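Local coordinates for protein 6-phosphogluconate dehydrogenase NAD-binding (Dyadobacter fermentans, PDB 4GBJ) that probably acts as an NAD(P)-dependent oxidoreductase of the 6-phosphogluconate and 3-hydroxyisobutyrate dehydrogenase type, at residues A55-L69 with L83-S97. Sequence-based numbering, arbitrary orientation.
Sequences AIDAITPGGIVFSVL and LVEKLGKDGVHVSMS
Ser67 and His93 meet on one face of a parallel strand pair, where Ser67 OG lies 2.7 Å from His93 NE2, in the plane of the imidazole and at its edge; the bond could run in either direction. With chi1 at 69°, OG is placed between the backbone N and the carbonyl carbon of Ser67, and from there reaches the ring edge; it also binds a water shared with Ser95 OG and Ser97 OG. Beyond the strand ends, Ser97 OG accepts a 2.7 Å bond from Leu69 N. On the other face of the sheet, Val94 CB sits over one face of the Phe66 ring, offset toward its rim, 3.9 Å from the centroid in a CH-pi contact, while Met96 (selenomethionine) meets the ring edge, its SE near the ring plane and its CE 3.7 Å from Phe66 CD1, a Met-aromatic contact. Between these two layers, strands 64-67 and 92-95 run parallel, their axes 17° apart, joined by a regular ladder from Val92 N–Gly63 O to Met96 N–Ser67 O. The end of helix 81-87 packs on the loop leading into strand 64-67: Ile59 CG2 rests 3.5 Å from Leu87 CA, and Leu83 crosses Ile59 at about a right angle. The fully extended Lys86 donates a 2.8 Å hydrogen bond from NZ to Ile56 O, well out of the carbonyl plane, whereas Ile59 N reaches that oxygen from the opposite face. Gly62 N gives a nearly straight bond (171°) to Leu87 O, tying the turn at 60-63 to the helix end. His93 ND1 is hydrogen-bonded to His111 NE2, and the ring stacks on Phe79; Ser95 OG also bonds Tyr118 OH. The two adjacent strands, joined through helices 72-78 and 81-87, form a beta-alpha-beta crossover of the Rossmann-type domain: strand 64-67 lies between strands 8-11 and 92-95, helix 143-153 packs against Ile64, Phe66 and Val92, and helix 72-78 touches Ala55, Leu69 and Ser97.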
ATOM      1  N   ALA B  55     -28.503 -28.265   8.206  1.00 46.04           N
ATOM      2  CA  ALA B  55     -27.369 -28.343   7.284  1.00 43.66           C
ATOM      3  C   ALA B  55     -27.034 -29.778   6.790  1.00 46.20           C
ATOM      4  O   ALA B  55     -26.680 -29.947   5.619  1.00 45.30           O
ATOM      5  CB  ALA B  55     -26.132 -27.728   7.918  1.00 42.03           C
ATOM      6  N   ILE B  56     -27.169 -30.796   7.641  1.00 42.69           N
ATOM      7  CA  ILE B  56     -26.823 -32.168   7.233  1.00 42.36           C
ATOM      8  C   ILE B  56     -27.761 -32.715   6.105  1.00 46.00           C
ATOM      9  O   ILE B  56     -27.339 -33.556   5.308  1.00 43.92           O
ATOM     10  CB  ILE B  56     -26.801 -33.114   8.458  1.00 46.21           C
ATOM     11  CG1 ILE B  56     -26.003 -34.402   8.134  1.00 46.73           C
ATOM     12  CG2 ILE B  56     -28.220 -33.444   8.921  1.00 48.82           C
ATOM     13  CD1 ILE B  56     -25.481 -35.115   9.328  1.00 54.45           C
ATOM     14  N   ASP B  57     -29.023 -32.233   6.052  1.00 44.30           N
ATOM     15  CA  ASP B  57     -30.003 -32.624   5.036  1.00 43.57           C
ATOM     16  C   ASP B  57     -29.616 -32.104   3.644  1.00 45.14           C
ATOM     17  O   ASP B  57     -30.137 -32.594   2.651  1.00 46.53           O
ATOM     18  CB  ASP B  57     -31.395 -32.095   5.413  1.00 46.96           C
ATOM     19  CG  ASP B  57     -31.965 -32.591   6.741  1.00 58.51           C
ATOM     20  OD1 ASP B  57     -31.608 -33.730   7.164  1.00 57.44           O
ATOM     21  OD2 ASP B  57     -32.828 -31.878   7.323  1.00 63.49           O
ATOM     22  N   ALA B  58     -28.714 -31.110   3.573  1.00 39.52           N
ATOM     23  CA  ALA B  58     -28.223 -30.498   2.335  1.00 37.78           C
ATOM     24  C   ALA B  58     -27.076 -31.324   1.697  1.00 42.33           C
ATOM     25  O   ALA B  58     -26.834 -31.206   0.495  1.00 41.28           O
ATOM     26  CB  ALA B  58     -27.712 -29.092   2.645  1.00 36.15           C
ATOM     27  N   ILE B  59     -26.380 -32.141   2.507  1.00 39.46           N
ATOM     28  CA  ILE B  59     -25.189 -32.891   2.083  1.00 38.27           C
ATOM     29  C   ILE B  59     -25.527 -34.158   1.330  1.00 44.29           C
ATOM     30  O   ILE B  59     -26.382 -34.910   1.754  1.00 47.42           O
ATOM     31  CB  ILE B  59     -24.281 -33.248   3.305  1.00 38.94           C
ATOM     32  CG1 ILE B  59     -23.897 -31.984   4.092  1.00 37.31           C
ATOM     33  CG2 ILE B  59     -23.017 -33.977   2.847  1.00 38.73           C
ATOM     34  CD1 ILE B  59     -23.070 -31.009   3.340  1.00 35.65           C
ATOM     35  N   THR B  60     -24.810 -34.394   0.227  1.00 41.41           N
ATOM     36  CA  THR B  60     -24.912 -35.597  -0.585  1.00 43.15           C
ATOM     37  C   THR B  60     -23.604 -36.378  -0.439  1.00 42.83           C
ATOM     38  O   THR B  60     -22.558 -35.820  -0.780  1.00 37.94           O
ATOM     39  CB  THR B  60     -25.151 -35.239  -2.080  1.00 51.77           C
ATOM     40  OG1 THR B  60     -26.393 -34.559  -2.215  1.00 53.59           O
ATOM     41  CG2 THR B  60     -25.188 -36.480  -2.984  1.00 50.58           C
ATOM     42  N   PRO B  61     -23.628 -37.665  -0.038  1.00 41.06           N
ATOM     43  CA  PRO B  61     -22.381 -38.459  -0.019  1.00 41.03           C
ATOM     44  C   PRO B  61     -21.625 -38.347  -1.351  1.00 42.97           C
ATOM     45  O   PRO B  61     -22.252 -38.445  -2.394  1.00 43.44           O
ATOM     46  CB  PRO B  61     -22.896 -39.887   0.203  1.00 44.47           C
ATOM     47  CG  PRO B  61     -24.132 -39.698   0.953  1.00 48.68           C
ATOM     48  CD  PRO B  61     -24.772 -38.480   0.412  1.00 44.12           C
ATOM     49  N   GLY B  62     -20.348 -37.993  -1.315  1.00 37.20           N
ATOM     50  CA  GLY B  62     -19.562 -37.862  -2.538  1.00 36.77           C
ATOM     51  C   GLY B  62     -19.810 -36.607  -3.365  1.00 41.01           C
ATOM     52  O   GLY B  62     -19.156 -36.432  -4.389  1.00 40.61           O
ATOM     53  N   GLY B  63     -20.725 -35.733  -2.926  1.00 38.96           N
ATOM     54  CA  GLY B  63     -21.043 -34.468  -3.577  1.00 37.78           C
ATOM     55  C   GLY B  63     -20.130 -33.318  -3.188  1.00 39.38           C
ATOM     56  O   GLY B  63     -19.064 -33.528  -2.627  1.00 37.46           O
ATOM     57  N   ILE B  64     -20.541 -32.086  -3.529  1.00 34.67           N
ATOM     58  CA  ILE B  64     -19.811 -30.848  -3.283  1.00 32.01           C
ATOM     59  C   ILE B  64     -20.573 -30.008  -2.278  1.00 35.09           C
ATOM     60  O   ILE B  64     -21.781 -29.854  -2.403  1.00 36.48           O
ATOM     61  CB  ILE B  64     -19.612 -30.051  -4.600  1.00 36.02           C
ATOM     62  CG1 ILE B  64     -18.695 -30.809  -5.575  1.00 36.98           C
ATOM     63  CG2 ILE B  64     -19.044 -28.646  -4.323  1.00 36.14           C
ATOM     64  CD1 ILE B  64     -18.985 -30.496  -7.034  1.00 45.47           C
ATOM     65  N   VAL B  65     -19.877 -29.432  -1.299  1.00 29.78           N
ATOM     66  CA  VAL B  65     -20.524 -28.520  -0.363  1.00 28.23           C
ATOM     67  C   VAL B  65     -19.662 -27.254  -0.281  1.00 29.63           C
ATOM     68  O   VAL B  65     -18.468 -27.348  -0.137  1.00 28.53           O
ATOM     69  CB  VAL B  65     -20.812 -29.125   1.036  1.00 32.27           C
ATOM     70  CG1 VAL B  65     -19.548 -29.736   1.670  1.00 32.74           C
ATOM     71  CG2 VAL B  65     -21.403 -28.048   1.955  1.00 31.73           C
ATOM     72  N   PHE B  66     -20.261 -26.102  -0.446  1.00 26.61           N
ATOM     73  CA  PHE B  66     -19.586 -24.820  -0.252  1.00 27.58           C
ATOM     74  C   PHE B  66     -20.002 -24.292   1.095  1.00 30.99           C
ATOM     75  O   PHE B  66     -21.163 -24.458   1.437  1.00 29.85           O
ATOM     76  CB  PHE B  66     -19.979 -23.800  -1.324  1.00 29.27           C
ATOM     77  CG  PHE B  66     -19.313 -23.964  -2.668  1.00 31.09           C
ATOM     78  CD1 PHE B  66     -18.333 -23.083  -3.083  1.00 33.57           C
ATOM     79  CD2 PHE B  66     -19.664 -25.003  -3.518  1.00 35.00           C
ATOM     80  CE1 PHE B  66     -17.689 -23.254  -4.301  1.00 35.13           C
ATOM     81  CE2 PHE B  66     -19.030 -25.158  -4.748  1.00 37.76           C
ATOM     82  CZ  PHE B  66     -18.032 -24.294  -5.122  1.00 33.98           C
ATOM     83  N   SER B  67     -19.103 -23.621   1.835  1.00 27.22           N
ATOM     84  CA  SER B  67     -19.491 -22.928   3.052  1.00 25.55           C
ATOM     85  C   SER B  67     -18.863 -21.558   3.098  1.00 31.95           C
ATOM     86  O   SER B  67     -17.721 -21.349   2.654  1.00 28.13           O
ATOM     87  CB  SER B  67     -19.122 -23.719   4.304  1.00 23.41           C
ATOM     88  OG  SER B  67     -17.719 -23.783   4.516  1.00 26.67           O
ATOM     89  N   VAL B  68     -19.611 -20.608   3.628  1.00 33.69           N
ATOM     90  CA  VAL B  68     -19.068 -19.269   3.822  1.00 33.78           C
ATOM     91  C   VAL B  68     -19.725 -18.771   5.078  1.00 37.41           C
ATOM     92  O   VAL B  68     -20.954 -18.616   5.130  1.00 33.91           O
ATOM     93  CB  VAL B  68     -19.181 -18.336   2.601  1.00 40.65           C
ATOM     94  CG1 VAL B  68     -20.600 -18.107   2.176  1.00 43.30           C
ATOM     95  CG2 VAL B  68     -18.487 -17.005   2.876  1.00 42.24           C
ATOM     96  N   LEU B  69     -18.919 -18.727   6.156  1.00 35.89           N
ATOM     97  CA  LEU B  69     -19.379 -18.396   7.489  1.00 37.75           C
ATOM     98  C   LEU B  69     -18.480 -17.346   8.108  1.00 41.72           C
ATOM     99  O   LEU B  69     -17.459 -16.991   7.526  1.00 40.00           O
ATOM    100  CB  LEU B  69     -19.441 -19.673   8.319  1.00 37.15           C
ATOM    101  CG  LEU B  69     -20.354 -20.778   7.730  1.00 41.69           C
ATOM    102  CD1 LEU B  69     -20.118 -22.099   8.398  1.00 40.38           C
ATOM    103  CD2 LEU B  69     -21.826 -20.439   7.890  1.00 47.61           C
ATOM    104  N   LEU B  83     -21.464 -34.694  10.185  1.00 35.69           N
ATOM    105  CA  LEU B  83     -21.760 -34.028   8.936  1.00 33.58           C
ATOM    106  C   LEU B  83     -20.687 -34.379   7.885  1.00 36.44           C
ATOM    107  O   LEU B  83     -21.038 -34.757   6.763  1.00 35.81           O
ATOM    108  CB  LEU B  83     -21.892 -32.517   9.118  1.00 32.70           C
ATOM    109  CG  LEU B  83     -22.323 -31.779   7.830  1.00 37.14           C
ATOM    110  CD1 LEU B  83     -23.178 -30.558   8.152  1.00 40.20           C
ATOM    111  CD2 LEU B  83     -21.121 -31.309   7.013  1.00 36.57           C
ATOM    112  N   VAL B  84     -19.405 -34.323   8.266  1.00 32.16           N
ATOM    113  CA  VAL B  84     -18.269 -34.663   7.387  1.00 30.60           C
ATOM    114  C   VAL B  84     -18.365 -36.166   6.963  1.00 36.13           C
ATOM    115  O   VAL B  84     -18.043 -36.550   5.833  1.00 36.06           O
ATOM    116  CB  VAL B  84     -16.919 -34.365   8.116  1.00 33.88           C
ATOM    117  CG1 VAL B  84     -15.718 -34.775   7.279  1.00 32.95           C
ATOM    118  CG2 VAL B  84     -16.800 -32.888   8.498  1.00 32.45           C
ATOM    119  N   GLU B  85     -18.772 -36.998   7.873  1.00 35.90           N
ATOM    120  CA  GLU B  85     -18.966 -38.414   7.579  1.00 36.93           C
ATOM    121  C   GLU B  85     -20.063 -38.602   6.520  1.00 40.83           C
ATOM    122  O   GLU B  85     -19.904 -39.450   5.630  1.00 39.92           O
ATOM    123  CB  GLU B  85     -19.323 -39.175   8.839  1.00 39.33           C
ATOM    124  CG  GLU B  85     -19.639 -40.624   8.523  1.00 41.07           C
ATOM    125  CD  GLU B  85     -19.752 -41.565   9.705  1.00 61.56           C
ATOM    126  OE1 GLU B  85     -20.138 -41.123  10.812  1.00 51.29           O
ATOM    127  OE2 GLU B  85     -19.507 -42.770   9.494  1.00 54.10           O
ATOM    128  N   LYS B  86     -21.150 -37.803   6.578  1.00 35.08           N
ATOM    129  CA  LYS B  86     -22.172 -37.926   5.545  1.00 35.11           C
ATOM    130  C   LYS B  86     -21.575 -37.484   4.198  1.00 36.63           C
ATOM    131  O   LYS B  86     -21.737 -38.189   3.232  1.00 38.26           O
ATOM    132  CB  LYS B  86     -23.409 -37.131   5.887  1.00 37.48           C
ATOM    133  CG  LYS B  86     -24.560 -37.452   4.964  1.00 42.34           C
ATOM    134  CD  LYS B  86     -25.785 -36.742   5.401  1.00 48.60           C
ATOM    135  CE  LYS B  86     -26.942 -37.039   4.500  1.00 46.13           C
ATOM    136  NZ  LYS B  86     -28.124 -36.241   4.888  1.00 51.97           N
ATOM    137  N   LEU B  87     -20.842 -36.368   4.151  1.00 31.78           N
ATOM    138  CA  LEU B  87     -20.124 -35.904   2.926  1.00 31.03           C
ATOM    139  C   LEU B  87     -19.281 -37.066   2.331  1.00 35.65           C
ATOM    140  O   LEU B  87     -19.290 -37.275   1.129  1.00 36.39           O
ATOM    141  CB  LEU B  87     -19.237 -34.705   3.256  1.00 29.33           C
ATOM    142  CG  LEU B  87     -18.485 -34.094   2.093  1.00 33.17           C
ATOM    143  CD1 LEU B  87     -19.437 -33.677   0.967  1.00 33.44           C
ATOM    144  CD2 LEU B  87     -17.642 -32.941   2.562  1.00 33.06           C
ATOM    145  N   GLY B  88     -18.590 -37.797   3.194  1.00 33.19           N
ATOM    146  CA  GLY B  88     -17.964 -39.081   2.895  1.00 35.38           C
ATOM    147  C   GLY B  88     -16.993 -39.174   1.738  1.00 40.79           C
ATOM    148  O   GLY B  88     -16.407 -38.178   1.318  1.00 37.89           O
ATOM    149  N   LYS B  89     -16.823 -40.400   1.229  1.00 41.69           N
ATOM    150  CA  LYS B  89     -15.853 -40.743   0.188  1.00 42.83           C
ATOM    151  C   LYS B  89     -16.031 -39.920  -1.075  1.00 46.66           C
ATOM    152  O   LYS B  89     -17.127 -39.845  -1.614  1.00 46.03           O
ATOM    153  CB  LYS B  89     -15.923 -42.225  -0.173  1.00 46.37           C
ATOM    154  CG  LYS B  89     -14.734 -42.674  -1.015  1.00 50.95           C
ATOM    155  CD  LYS B  89     -14.803 -44.142  -1.400  1.00 69.93           C
ATOM    156  CE  LYS B  89     -14.063 -44.449  -2.683  1.00 87.68           C
ATOM    157  NZ  LYS B  89     -12.601 -44.193  -2.572  1.00100.82           N
ATOM    158  N   ASP B  90     -14.930 -39.290  -1.521  1.00 42.71           N
ATOM    159  CA  ASP B  90     -14.851 -38.443  -2.714  1.00 41.56           C
ATOM    160  C   ASP B  90     -15.657 -37.124  -2.577  1.00 41.78           C
ATOM    161  O   ASP B  90     -15.698 -36.359  -3.533  1.00 40.75           O
ATOM    162  CB  ASP B  90     -15.291 -39.213  -3.988  1.00 44.45           C
ATOM    163  CG  ASP B  90     -14.485 -40.472  -4.235  1.00 62.08           C
ATOM    164  OD1 ASP B  90     -13.283 -40.480  -3.887  1.00 62.93           O
ATOM    165  OD2 ASP B  90     -15.050 -41.445  -4.825  1.00 72.62           O
ATOM    166  N   GLY B  91     -16.243 -36.855  -1.411  1.00 37.21           N
ATOM    167  CA  GLY B  91     -16.973 -35.622  -1.178  1.00 35.10           C
ATOM    168  C   GLY B  91     -15.973 -34.483  -1.111  1.00 36.36           C
ATOM    169  O   GLY B  91     -14.803 -34.702  -0.774  1.00 36.55           O
ATOM    170  N   VAL B  92     -16.374 -33.297  -1.541  1.00 32.26           N
ATOM    171  CA  VAL B  92     -15.476 -32.135  -1.566  1.00 30.47           C
ATOM    172  C   VAL B  92     -16.137 -30.952  -0.859  1.00 32.75           C
ATOM    173  O   VAL B  92     -17.270 -30.614  -1.187  1.00 31.48           O
ATOM    174  CB  VAL B  92     -15.067 -31.745  -3.012  1.00 35.13           C
ATOM    175  CG1 VAL B  92     -14.176 -30.505  -3.013  1.00 33.26           C
ATOM    176  CG2 VAL B  92     -14.354 -32.899  -3.715  1.00 38.46           C
ATOM    177  N   HIS B  93     -15.417 -30.325   0.108  1.00 28.28           N
ATOM    178  CA  HIS B  93     -15.874 -29.157   0.837  1.00 25.78           C
ATOM    179  C   HIS B  93     -15.014 -27.962   0.428  1.00 27.80           C
ATOM    180  O   HIS B  93     -13.808 -27.998   0.619  1.00 28.59           O
ATOM    181  CB  HIS B  93     -15.782 -29.402   2.357  1.00 26.39           C
ATOM    182  CG  HIS B  93     -16.059 -28.183   3.209  1.00 27.78           C
ATOM    183  ND1 HIS B  93     -15.742 -28.166   4.562  1.00 28.91           N
ATOM    184  CD2 HIS B  93     -16.674 -27.008   2.897  1.00 27.68           C
ATOM    185  CE1 HIS B  93     -16.085 -26.961   4.999  1.00 26.81           C
ATOM    186  NE2 HIS B  93     -16.670 -26.237   4.032  1.00 26.61           N
ATOM    187  N   VAL B  94     -15.618 -26.968  -0.203  1.00 27.22           N
ATOM    188  CA  VAL B  94     -14.982 -25.706  -0.607  1.00 27.71           C
ATOM    189  C   VAL B  94     -15.278 -24.712   0.510  1.00 28.99           C
ATOM    190  O   VAL B  94     -16.392 -24.224   0.671  1.00 28.72           O
ATOM    191  CB  VAL B  94     -15.473 -25.223  -1.987  1.00 30.92           C
ATOM    192  CG1 VAL B  94     -14.659 -24.019  -2.458  1.00 29.08           C
ATOM    193  CG2 VAL B  94     -15.381 -26.348  -3.005  1.00 31.12           C
ATOM    194  N   SER B  95     -14.277 -24.458   1.303  1.00 24.86           N
ATOM    195  CA  SER B  95     -14.394 -23.706   2.530  1.00 22.99           C
ATOM    196  C   SER B  95     -13.901 -22.283   2.274  1.00 25.44           C
ATOM    197  O   SER B  95     -12.702 -22.021   2.163  1.00 25.21           O
ATOM    198  CB  SER B  95     -13.597 -24.436   3.606  1.00 24.73           C
ATOM    199  OG  SER B  95     -13.634 -23.787   4.869  1.00 28.89           O
HETATM  200  N   MSE B  96     -14.824 -21.392   2.088  1.00 23.29           N
HETATM  201  CA  MSE B  96     -14.501 -19.998   1.692  1.00 22.43           C
HETATM  202  C   MSE B  96     -14.431 -18.996   2.835  1.00 30.36           C
HETATM  203  O   MSE B  96     -14.117 -17.837   2.593  1.00 29.75           O
HETATM  204  CB  MSE B  96     -15.502 -19.540   0.681  1.00 23.06           C
HETATM  205  CG  MSE B  96     -15.558 -20.487  -0.520  1.00 26.20           C
HETATM  206 SE   MSE B  96     -16.586 -19.766  -1.982  0.64 28.46          SE
HETATM  207  CE  MSE B  96     -18.258 -19.892  -1.177  1.00 27.98           C
ATOM    208  N   SER B  97     -14.647 -19.425   4.068  1.00 27.23           N
ATOM    209  CA  SER B  97     -14.588 -18.491   5.179  1.00 26.41           C
ATOM    210  C   SER B  97     -13.154 -17.976   5.426  1.00 30.09           C
ATOM    211  O   SER B  97     -12.186 -18.702   5.200  1.00 29.72           O
ATOM    212  CB  SER B  97     -15.064 -19.183   6.448  1.00 27.86           C
ATOM    213  OG  SER B  97     -16.373 -19.699   6.299  1.00 29.11           O
TER
HETATM  214  O   HOH W   1     -15.729 -22.145   5.301  1.00 29.95           O